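Long-range contacts in carboxysome shell vertex protein CcmL (Thermosynechococcus elongatus, PDB 4N8F), which probably forms the pentameric vertices of the carboxysome, the polyhedral inclusion in which RuBisCO is sequestered: residues M1-V6 against Q28-D33; Q14-L19 against D71-A76. All blocks are in the same frame, centred on the assembly; numbering follows the deposited sequence.

Overall arrangement
The chain starts with strand 2-11, whose first half enters contact 1. It then reaches 14-19, the first side of contact 2. Strand 24-30 turns back antiparallel to strand 2-11, and its end, 28-33, completes contact 1 and closes a loop around 14-19. After strands 39-45 and 54-59 the chain reaches 71-76, just ahead of strand 76-81, and contact 2 closes a longer loop. The two contacts therefore cross rather than nest. They lie on opposite sides of the chain's centre, their centres about 24 Å apart. Contact 1 joins two neighbouring strands of the five-stranded sheet; contact 2 joins two loops. Both also touch the same neighbouring subunit of the pentamer.

Contact 1. Residues M1-V6 against Q28-D33; sequences MKIARV and QYLGED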
loop_
_atom_site.group_PDB
_atom_site.type_symbol
_atom_site.label_atom_id
_atom_site.label_comp_id
_atom_site.label_asym_id
_atom_site.label_seq_id
_atom_site.Cartn_x
_atom_site.Cartn_y
_atom_site.Cartn_z
ATOM N N MET C 1 1.942 2.454 -11.316
ATOM C CA MET C 1 1.065 3.617 -11.629
ATOM C C MET C 1 -0.265 3.130 -12.202
ATOM O O MET C 1 -0.312 2.121 -12.876
ATOM C CB MET C 1 1.715 4.553 -12.639
ATOM C CG MET C 1 3.020 5.207 -12.183
ATOM S SD MET C 1 4.520 4.200 -12.154
ATOM C CE MET C 1 4.984 4.066 -13.891
ATOM N N LYS C 2 -1.337 3.867 -11.909
ATOM C CA LYS C 2 -2.654 3.641 -12.461
ATOM C C LYS C 2 -2.993 4.725 -13.482
ATOM O O LYS C 2 -2.505 5.867 -13.416
ATOM C CB LYS C 2 -3.684 3.709 -11.332
ATOM C CG LYS C 2 -3.389 2.721 -10.249
ATOM C CD LYS C 2 -3.438 1.330 -10.823
ATOM C CE LYS C 2 -3.777 0.349 -9.726
ATOM N NZ LYS C 2 -3.633 -0.997 -10.319
ATOM N N ILE C 3 -3.836 4.361 -14.429
ATOM C CA ILE C 3 -4.373 5.278 -15.381
ATOM C C ILE C 3 -5.648 5.873 -14.767
ATOM O O ILE C 3 -6.459 5.151 -14.155
ATOM C CB ILE C 3 -4.724 4.536 -16.665
ATOM C CG1 ILE C 3 -3.454 3.955 -17.292
ATOM C CG2 ILE C 3 -5.359 5.488 -17.664
ATOM C CD1 ILE C 3 -3.746 3.055 -18.443
ATOM N N ALA C 4 -5.810 7.166 -14.934
ATOM C CA ALA C 4 -7.010 7.865 -14.455
ATOM C C ALA C 4 -7.338 9.039 -15.349
ATOM O O ALA C 4 -6.530 9.527 -16.185
ATOM C CB ALA C 4 -6.837 8.334 -12.999
ATOM N N ARG C 5 -8.537 9.567 -15.138
ATOM C CA ARG C 5 -8.845 10.787 -15.772
ATOM C C ARG C 5 -9.049 11.884 -14.745
ATOM O O ARG C 5 -9.600 11.637 -13.675
ATOM C CB ARG C 5 -10.069 10.632 -16.688
ATOM C CG ARG C 5 -11.376 10.220 -16.031
ATOM C CD ARG C 5 -12.501 10.623 -17.011
ATOM N NE ARG C 5 -13.608 10.797 -16.193
ATOM C CZ ARG C 5 -14.222 11.904 -15.832
ATOM N NH1 ARG C 5 -14.119 13.113 -16.405
ATOM N NH2 ARG C 5 -15.095 11.676 -14.901
ATOM N N VAL C 6 -8.702 13.108 -15.128
ATOM C CA VAL C 6 -8.879 14.228 -14.228
ATOM C C VAL C 6 -10.290 14.589 -14.237
ATOM O O VAL C 6 -10.849 14.789 -15.278
ATOM C CB VAL C 6 -8.128 15.447 -14.710
ATOM C CG1 VAL C 6 -8.382 16.628 -13.799
ATOM C CG2 VAL C 6 -6.680 15.080 -14.831
ATOM N N GLN C 28 -10.549 10.136 -11.406
ATOM C CA GLN C 28 -11.346 8.954 -11.446
ATOM C C GLN C 28 -10.488 7.900 -12.149
ATOM O O GLN C 28 -10.016 8.123 -13.238
ATOM C CB GLN C 28 -12.609 9.174 -12.240
ATOM C CG GLN C 28 -13.479 7.904 -12.317
ATOM C CD GLN C 28 -14.846 8.173 -12.901
ATOM O OE1 GLN C 28 -15.036 9.137 -13.640
ATOM N NE2 GLN C 28 -15.807 7.313 -12.581
ATOM N N TYR C 29 -10.330 6.752 -11.515
ATOM C CA TYR C 29 -9.599 5.659 -12.116
ATOM C C TYR C 29 -10.297 5.115 -13.364
ATOM O O TYR C 29 -11.513 5.061 -13.399
ATOM C CB TYR C 29 -9.323 4.529 -11.075
ATOM C CG TYR C 29 -8.307 4.926 -10.012
ATOM C CD1 TYR C 29 -8.700 5.192 -8.720
ATOM C CD2 TYR C 29 -6.942 5.057 -10.331
ATOM C CE1 TYR C 29 -7.794 5.538 -7.759
ATOM C CE2 TYR C 29 -6.032 5.384 -9.380
ATOM C CZ TYR C 29 -6.445 5.667 -8.101
ATOM O OH TYR C 29 -5.528 6.052 -7.144
ATOM N N LEU C 30 -9.483 4.623 -14.318
ATOM C CA LEU C 30 -9.953 4.006 -15.533
ATOM C C LEU C 30 -9.601 2.507 -15.543
ATOM O O LEU C 30 -8.468 2.119 -15.292
ATOM C CB LEU C 30 -9.397 4.689 -16.769
ATOM C CG LEU C 30 -9.737 6.190 -16.915
ATOM C CD1 LEU C 30 -9.079 6.739 -18.194
ATOM C CD2 LEU C 30 -11.217 6.458 -16.950
ATOM N N GLY C 31 -10.592 1.715 -15.871
ATOM C CA GLY C 31 -10.499 0.243 -15.888
ATOM C C GLY C 31 -10.179 -0.307 -17.255
ATOM O O GLY C 31 -9.708 0.388 -18.138
ATOM N N GLU C 32 -10.477 -1.586 -17.444
ATOM C CA GLU C 32 -10.323 -2.218 -18.708
ATOM C C GLU C 32 -11.222 -1.469 -19.723
ATOM O O GLU C 32 -12.380 -1.100 -19.432
ATOM C CB GLU C 32 -10.723 -3.685 -18.600
ATOM C CG GLU C 32 -10.328 -4.524 -19.792
ATOM C CD GLU C 32 -10.613 -5.988 -19.522
ATOM O OE1 GLU C 32 -11.785 -6.352 -19.588
ATOM O OE2 GLU C 32 -9.664 -6.744 -19.164
ATOM N N ASP C 33 -10.626 -1.230 -20.890
ATOM C CA ASP C 33 -11.259 -0.629 -22.032
ATOM C C ASP C 33 -11.685 0.807 -21.695
ATOM O O ASP C 33 -12.662 1.278 -22.244
ATOM C CB ASP C 33 -12.453 -1.462 -22.488
ATOM C CG ASP C 33 -12.030 -2.816 -23.025
ATOM O OD1 ASP C 33 -11.243 -2.780 -23.987
ATOM O OD2 ASP C 33 -12.531 -3.878 -22.566
HETATM O O HOH W 1 -6.706 2.543 -13.106
#
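Ile3-Arg5 and Gln28-Leu30 pair the start of strand 2-11 with the end of strand 24-30, antiparallel neighbours in the sheet of the CcmL/EutN family, which belongs to the OB clan. Arg5 and Gln28 form the hydrogen-bonded pair, with Arg5 N to Gln28 O at 2.8 Å and Gln28 N to Arg5 O at 2.9 Å. Ala4 and Tyr29 form the next, non-hydrogen-bonded pair. Leu30 N bonds to Ile3 O at 3.1 Å. A water donates to Ile3 O and Leu30 O, so Ile3 O is gripped twice. Lys2 CB lies 3.5 Å from Tyr29 CE2. Leu30 CD2 meets Arg5 CG at 3.9 Å. Gln28 CG is anti to its backbone N (chi1 179°), and its side chain runs beside that of Arg5. Arg5 NH2 gives a hydrogen bond to Gln28 OE1 (2.8 Å, 164°), the two planes turned 61° apart. OE1 sits in the guanidinium plane; the NE bond is weak. Arg5 NH1 pairs with Asp52, and NH2 also with Asp88 of a neighbouring subunit. An alanine at Arg5 would probably leave Gln28 OE1 and both carboxylates without this partner. Two carboxylates balance the charge of the buried guanidinium, and the amide oxygen takes a further N-H.

Contact 2. Residues Q14-L19 against D71-A76; sequences QKEDTL and DKPIDA
The puckered ring of Pro73 carries the contact; Thr18, Glu16 and Leu19 meet it at CD and CG. Thr18 OG1 lies close to the mean plane of the ring, beyond the CD-CG side, 3.1 Å from Pro73 CD. This is a tight contact of a hydroxyl oxygen with a CH2 group next to the ring nitrogen. The first torsion of Thr18 (chi1 49°) sets OG1 between the backbone N and the carbonyl carbon, and this turns it to the ring. Glu16 CG also lies near the ring plane, 4.1 Å from Pro73 CG. Leu19 CD2 comes in obliquely from one side of that plane, 3.9 Å from Pro73 CD. The same methyl lies 3.9 Å from Ile74 CG2. The side chains of Leu19 and Ile74 run alongside each other, pointing opposite ways. Lys72 CB adds a contact with Leu19 CD2.

The Lys72 chain passes Thr18 O extended as far as CE, with Lys72 CG 3.5 Å from Thr18 O. It bends only at the last torsion, which is nearly eclipsed (chi4 -4°), and NZ bonds to Asn68 O. The carboxylate of Glu16 turns to a neighbouring subunit, where it bonds to Thr46 and to the backbone N of Ile67. Ala62 of that subunit packs on Pro73.

Each backbone has its own turn. Residues 17-19 form a short 3-10 segment, with Leu19 N 2.9 Å from Glu16 O. Pro73 is the centre of an inverse gamma turn, closed by a weak bond from Ile74 N to Lys72 O. The contact is a loop-to-loop packing at the subunit interface, where a 3-10 turn meets the inverse gamma turn centred on Pro73 that leads into strand 76-81.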
loop_
_atom_site.group_PDB
_atom_site.type_symbol
_atom_site.label_atom_id
_atom_site.label_comp_id
_atom_site.label_asym_id
_atom_site.label_seq_id
_atom_site.Cartn_x
_atom_site.Cartn_y
_atom_site.Cartn_z
ATOM N N GLN C 14 -7.105 25.593 5.241
ATOM C CA GLN C 14 -6.483 25.104 6.472
ATOM C C GLN C 14 -5.798 23.747 6.215
ATOM O O GLN C 14 -6.474 22.742 6.009
ATOM C CB GLN C 14 -7.529 24.817 7.520
ATOM C CG GLN C 14 -8.084 25.983 8.290
ATOM C CD GLN C 14 -9.104 25.482 9.321
ATOM O OE1 GLN C 14 -8.730 25.157 10.455
ATOM N NE2 GLN C 14 -10.380 25.328 8.898
ATOM N N LYS C 15 -4.479 23.715 6.267
ATOM C CA LYS C 15 -3.705 22.552 5.762
ATOM C C LYS C 15 -2.263 22.665 6.242
ATOM O O LYS C 15 -1.837 23.751 6.630
ATOM C CB LYS C 15 -3.776 22.456 4.228
ATOM C CG LYS C 15 -3.182 23.666 3.505
ATOM C CD LYS C 15 -3.471 23.679 2.001
ATOM C CE LYS C 15 -3.248 25.083 1.461
ATOM N NZ LYS C 15 -4.052 25.334 0.245
ATOM N N GLU C 16 -1.517 21.565 6.176
ATOM C CA GLU C 16 -0.103 21.548 6.488
ATOM C C GLU C 16 0.584 22.597 5.658
ATOM O O GLU C 16 0.298 22.742 4.437
ATOM C CB GLU C 16 0.486 20.171 6.169
ATOM C CG GLU C 16 0.080 19.060 7.132
ATOM C CD GLU C 16 0.700 19.226 8.512
ATOM O OE1 GLU C 16 1.939 19.390 8.614
ATOM O OE2 GLU C 16 -0.048 19.160 9.505
ATOM N N ASP C 17 1.413 23.391 6.328
ATOM C CA ASP C 17 2.232 24.453 5.708
ATOM C C ASP C 17 2.976 24.005 4.471
ATOM O O ASP C 17 3.230 24.792 3.570
ATOM C CB ASP C 17 3.341 24.864 6.667
ATOM C CG ASP C 17 2.886 25.800 7.735
ATOM O OD1 ASP C 17 1.727 26.181 7.685
ATOM O OD2 ASP C 17 3.693 26.147 8.614
ATOM N N THR C 18 3.401 22.754 4.476
ATOM C CA THR C 18 4.175 22.214 3.362
ATOM C C THR C 18 3.327 22.026 2.080
ATOM O O THR C 18 3.850 21.763 1.028
ATOM C CB THR C 18 4.746 20.845 3.784
ATOM O OG1 THR C 18 3.694 20.038 4.361
ATOM C CG2 THR C 18 5.810 21.048 4.834
ATOM N N LEU C 19 2.008 22.115 2.205
ATOM C CA LEU C 19 1.109 22.058 1.077
ATOM C C LEU C 19 0.667 23.389 0.492
ATOM O O LEU C 19 -0.151 23.387 -0.399
ATOM C CB LEU C 19 -0.125 21.248 1.435
ATOM C CG LEU C 19 0.190 19.872 1.984
ATOM C CD1 LEU C 19 -1.104 19.153 2.306
ATOM C CD2 LEU C 19 1.024 19.140 0.954
ATOM N N ASP C 71 9.325 17.384 1.157
ATOM C CA ASP C 71 8.836 17.408 2.539
ATOM C C ASP C 71 7.330 17.307 2.639
ATOM O O ASP C 71 6.766 17.547 3.711
ATOM C CB ASP C 71 9.365 18.676 3.226
ATOM C CG ASP C 71 10.876 18.603 3.470
ATOM O OD1 ASP C 71 11.415 17.470 3.695
ATOM O OD2 ASP C 71 11.515 19.698 3.446
ATOM N N LYS C 72 6.666 17.026 1.522
ATOM C CA LYS C 72 5.234 17.157 1.497
ATOM C C LYS C 72 4.573 15.846 1.919
ATOM O O LYS C 72 4.967 14.776 1.461
ATOM C CB LYS C 72 4.740 17.624 0.132
ATOM C CG LYS C 72 5.333 18.956 -0.361
ATOM C CD LYS C 72 4.541 19.356 -1.592
ATOM C CE LYS C 72 5.064 20.596 -2.334
ATOM N NZ LYS C 72 6.203 21.308 -1.726
ATOM N N PRO C 73 3.583 15.912 2.805
ATOM C CA PRO C 73 2.847 14.726 3.271
ATOM C C PRO C 73 1.782 14.270 2.293
ATOM O O PRO C 73 0.592 14.250 2.611
ATOM C CB PRO C 73 2.185 15.207 4.579
ATOM C CG PRO C 73 2.088 16.688 4.435
ATOM C CD PRO C 73 3.186 17.135 3.522
ATOM N N ILE C 74 2.214 13.946 1.088
ATOM C CA ILE C 74 1.320 13.511 0.001
ATOM C C ILE C 74 1.656 12.094 -0.384
ATOM O O ILE C 74 2.848 11.693 -0.353
ATOM C CB ILE C 74 1.389 14.427 -1.232
ATOM C CG1 ILE C 74 2.855 14.650 -1.649
ATOM C CG2 ILE C 74 0.798 15.786 -0.928
ATOM C CD1 ILE C 74 2.951 15.198 -3.056
ATOM N N ASP C 75 0.611 11.348 -0.742
ATOM C CA ASP C 75 0.695 9.953 -1.079
ATOM C C ASP C 75 0.131 9.650 -2.488
ATOM O O ASP C 75 -0.075 8.542 -2.855
ATOM C CB ASP C 75 -0.000 9.138 -0.007
ATOM C CG ASP C 75 -1.480 9.286 0.005
ATOM O OD1 ASP C 75 -2.032 10.180 -0.683
ATOM O OD2 ASP C 75 -2.129 8.452 0.732
ATOM N N ALA C 76 -0.155 10.677 -3.263
ATOM C CA ALA C 76 -0.632 10.509 -4.647
ATOM C C ALA C 76 -0.240 11.740 -5.455
ATOM O O ALA C 76 -0.447 12.895 -4.999
ATOM C CB ALA C 76 -2.105 10.330 -4.674
#